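Local coordinates for type II restriction enzyme ngomi (Neisseria gonorrhoeae, PDB 1FIU), which recognises the double-stranded sequence 5'-GCCGGC-3' as a homotetramer and cleaves it after the first G, using magnesium ions, at a contact of chain A with DNA. Residues are numbered along the deposited sequence; one frame, centred on the assembly and turned at random.

A contact of chain A with DNA. Residues 34, 36-38, 226-227. With nucleotides of chain B.
Major-groove reading by the loop before helix 38-50 begins with Ser36, whose hydroxyl OG accepts a hydrogen bond from the exocyclic amino group N4 of DC3, on its Hoogsteen edge, at 2.9 Å. Serine can both give and take here: the same OG donates to the carboxylate oxygen OD1 of Asp34, which should leave it turned to receive the cytosine amino hydrogen and so favour a base with a donor at this place. A chi1 of 74° folds the hydroxyl back over its own backbone, so that OG and the backbone N of Ser36 both approach OD1 from one face of the carboxylate plane.

The other carboxylate oxygen, OD2, is gripped end-on by NH1 and NH2 of Arg227, with NH1 at 2.9 Å on its anti lone pair. This salt bridge lies in the guanidinium plane and fixes the rotation of that group. The phosphate oxygen OP2 of DC3 sits over one guanidinium face, 4.0 Å above its centre, where the positive charge would probably favour the backbone without a direct hydrogen bond.

Small polar groups hold the phosphates. The backbone N of Thr38 gives OP2 of DG2 a nearly straight hydrogen bond (2.9 Å, 171° at H); at the start of its helix, this N-H can point outward to an anion. On DC3, OP1 takes a short bond of 2.5 Å from OG of Ser226, a small residue that lets the phosphate come close to helix 225-232. Asn37 packs the flat carbon end of its amide, CG, 3.7 Å from the deoxyribose C2' of DG2, while its ND2 offers an N-H towards the phosphate side, reaching OP2 of DC3 by a bent link through water 2. Water 1 bonds to N7 of DG2; its very short approach to the carbonyl O of Ser36 is doubtful.

In the fold, the Asp34–Arg227 pair ties this recognition loop to helix 225-232, so that two segments distant in sequence meet the same DNA strand.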
ATOM      1  N   ASP A  34      31.705  -7.029   9.132  1.00 15.49           N
ATOM      2  CA  ASP A  34      31.921  -7.698   7.844  1.00 16.85           C
ATOM      3  C   ASP A  34      33.415  -7.451   7.583  1.00 17.50           C
ATOM      4  O   ASP A  34      33.813  -6.349   7.171  1.00 17.38           O
ATOM      5  CB  ASP A  34      31.046  -7.038   6.772  1.00 17.33           C
ATOM      6  CG  ASP A  34      31.331  -7.544   5.361  1.00 20.02           C
ATOM      7  OD1 ASP A  34      32.185  -8.460   5.189  1.00 20.43           O
ATOM      8  OD2 ASP A  34      30.709  -7.002   4.420  1.00 21.87           O
ATOM      9  N   SER A  36      35.435  -8.040   5.305  1.00 24.28           N
ATOM     10  CA  SER A  36      35.882  -7.645   3.963  1.00 25.69           C
ATOM     11  C   SER A  36      35.670  -6.163   3.708  1.00 28.00           C
ATOM     12  O   SER A  36      36.111  -5.618   2.696  1.00 27.82           O
ATOM     13  CB  SER A  36      35.074  -8.440   2.914  1.00 24.17           C
ATOM     14  OG  SER A  36      33.745  -7.921   2.841  1.00 27.02           O
ATOM     15  N   ASN A  37      34.997  -5.514   4.648  1.00 24.36           N
ATOM     16  CA  ASN A  37      34.600  -4.118   4.540  1.00 24.67           C
ATOM     17  C   ASN A  37      35.429  -3.281   5.515  1.00 22.84           C
ATOM     18  O   ASN A  37      35.206  -3.369   6.718  1.00 22.18           O
ATOM     19  CB  ASN A  37      33.105  -4.078   4.924  1.00 23.57           C
ATOM     20  CG  ASN A  37      32.464  -2.717   4.759  1.00 29.73           C
ATOM     21  OD1 ASN A  37      33.111  -1.688   4.890  1.00 25.90           O
ATOM     22  ND2 ASN A  37      31.143  -2.717   4.501  1.00 30.14           N
ATOM     23  N   THR A  38      36.358  -2.460   5.009  1.00 25.03           N
ATOM     24  CA  THR A  38      37.204  -1.671   5.914  1.00 27.17           C
ATOM     25  C   THR A  38      36.425  -0.821   6.902  1.00 23.80           C
ATOM     26  O   THR A  38      36.769  -0.735   8.088  1.00 23.88           O
ATOM     27  CB  THR A  38      38.156  -0.724   5.142  1.00 30.07           C
ATOM     28  OG1 THR A  38      38.987  -1.494   4.269  1.00 37.20           O
ATOM     29  CG2 THR A  38      39.060   0.033   6.126  1.00 36.07           C
ATOM     30  N   SER A 226      25.478   2.729   6.239  1.00 15.90           N
ATOM     31  CA  SER A 226      24.955   2.348   4.929  1.00 15.86           C
ATOM     32  C   SER A 226      24.002   1.156   5.039  1.00 15.86           C
ATOM     33  O   SER A 226      22.892   1.199   4.491  1.00 18.16           O
ATOM     34  CB  SER A 226      26.104   2.017   3.953  1.00 16.33           C
ATOM     35  OG  SER A 226      26.942   1.008   4.473  1.00 26.03           O
ATOM     36  N   ARG A 227      24.421   0.105   5.730  1.00 15.35           N
ATOM     37  CA  ARG A 227      23.506  -1.052   5.837  1.00 15.52           C
ATOM     38  C   ARG A 227      22.295  -0.741   6.723  1.00 17.82           C
ATOM     39  O   ARG A 227      21.182  -1.193   6.443  1.00 15.64           O
ATOM     40  CB  ARG A 227      24.256  -2.299   6.343  1.00 14.46           C
ATOM     41  CG  ARG A 227      25.084  -2.935   5.218  1.00 16.15           C
ATOM     42  CD  ARG A 227      26.103  -3.939   5.711  1.00 16.12           C
ATOM     43  NE  ARG A 227      26.554  -4.764   4.579  1.00 18.51           N
ATOM     44  CZ  ARG A 227      27.766  -5.309   4.466  1.00 19.86           C
ATOM     45  NH1 ARG A 227      28.685  -5.125   5.425  1.00 18.96           N
ATOM     46  NH2 ARG A 227      28.062  -6.040   3.390  1.00 17.08           N
TER
ATOM     47  P    DG B   2      36.016  -0.761   1.574  1.00 38.44           P
ATOM     48  OP1  DG B   2      36.301   0.472   2.363  1.00 42.19           O
ATOM     49  OP2  DG B   2      36.437  -2.091   2.100  1.00 34.09           O
ATOM     50  O5'  DG B   2      34.433  -0.825   1.365  1.00 39.60           O
ATOM     51  C5'  DG B   2      33.706   0.312   0.895  1.00 39.63           C
ATOM     52  C4'  DG B   2      32.351  -0.104   0.366  1.00 39.41           C
ATOM     53  O4'  DG B   2      32.492  -1.082  -0.694  1.00 38.47           O
ATOM     54  C3'  DG B   2      31.379  -0.731   1.362  1.00 44.08           C
ATOM     55  O3'  DG B   2      30.073  -0.306   0.956  1.00 48.97           O
ATOM     56  C2'  DG B   2      31.592  -2.226   1.155  1.00 39.26           C
ATOM     57  C1'  DG B   2      31.850  -2.309  -0.342  1.00 34.14           C
ATOM     58  N9   DG B   2      32.727  -3.390  -0.800  1.00 28.29           N
ATOM     59  C8   DG B   2      33.841  -3.901  -0.177  1.00 27.32           C
ATOM     60  N7   DG B   2      34.506  -4.745  -0.926  1.00 29.20           N
ATOM     61  C5   DG B   2      33.757  -4.823  -2.093  1.00 25.72           C
ATOM     62  C6   DG B   2      33.981  -5.563  -3.293  1.00 30.03           C
ATOM     63  O6   DG B   2      34.940  -6.281  -3.598  1.00 29.75           O
ATOM     64  N1   DG B   2      32.949  -5.382  -4.199  1.00 27.35           N
ATOM     65  C2   DG B   2      31.859  -4.585  -4.001  1.00 27.53           C
ATOM     66  N2   DG B   2      30.981  -4.549  -4.991  1.00 28.85           N
ATOM     67  N3   DG B   2      31.649  -3.872  -2.910  1.00 29.11           N
ATOM     68  C4   DG B   2      32.632  -4.035  -2.008  1.00 28.93           C
ATOM     69  P    DC B   3      28.766  -0.810   1.737  1.00 59.85           P
ATOM     70  OP1  DC B   3      28.112   0.352   2.382  1.00 58.25           O
ATOM     71  OP2  DC B   3      29.077  -2.030   2.537  1.00 55.89           O
ATOM     72  O5'  DC B   3      27.810  -1.244   0.548  1.00 56.55           O
ATOM     73  C5'  DC B   3      28.185  -0.986  -0.800  1.00 50.81           C
ATOM     74  C4'  DC B   3      27.643  -2.084  -1.679  1.00 47.16           C
ATOM     75  O4'  DC B   3      28.574  -3.185  -1.819  1.00 45.57           O
ATOM     76  C3'  DC B   3      26.370  -2.679  -1.097  1.00 42.73           C
ATOM     77  O3'  DC B   3      25.535  -2.938  -2.187  1.00 45.02           O
ATOM     78  C2'  DC B   3      26.840  -3.984  -0.469  1.00 41.63           C
ATOM     79  C1'  DC B   3      27.958  -4.399  -1.408  1.00 39.12           C
ATOM     80  N1   DC B   3      29.030  -5.244  -0.845  1.00 34.88           N
ATOM     81  C2   DC B   3      29.652  -6.144  -1.687  1.00 30.47           C
ATOM     82  O2   DC B   3      29.199  -6.294  -2.823  1.00 32.11           O
ATOM     83  N3   DC B   3      30.728  -6.835  -1.248  1.00 29.89           N
ATOM     84  C4   DC B   3      31.165  -6.661  -0.005  1.00 29.90           C
ATOM     85  N4   DC B   3      32.279  -7.314   0.366  1.00 29.97           N
ATOM     86  C5   DC B   3      30.495  -5.796   0.910  1.00 31.54           C
ATOM     87  C6   DC B   3      29.437  -5.112   0.449  1.00 30.81           C
TER
HETATM   88  O   HOH W   1      36.528  -6.228   0.381  1.00 35.02           O
HETATM   89  O   HOH W   2      28.648  -1.735   4.964  1.00 36.52           O
HETATM   90  O   HOH W   3      38.570  -3.840   1.657  1.00 42.66           O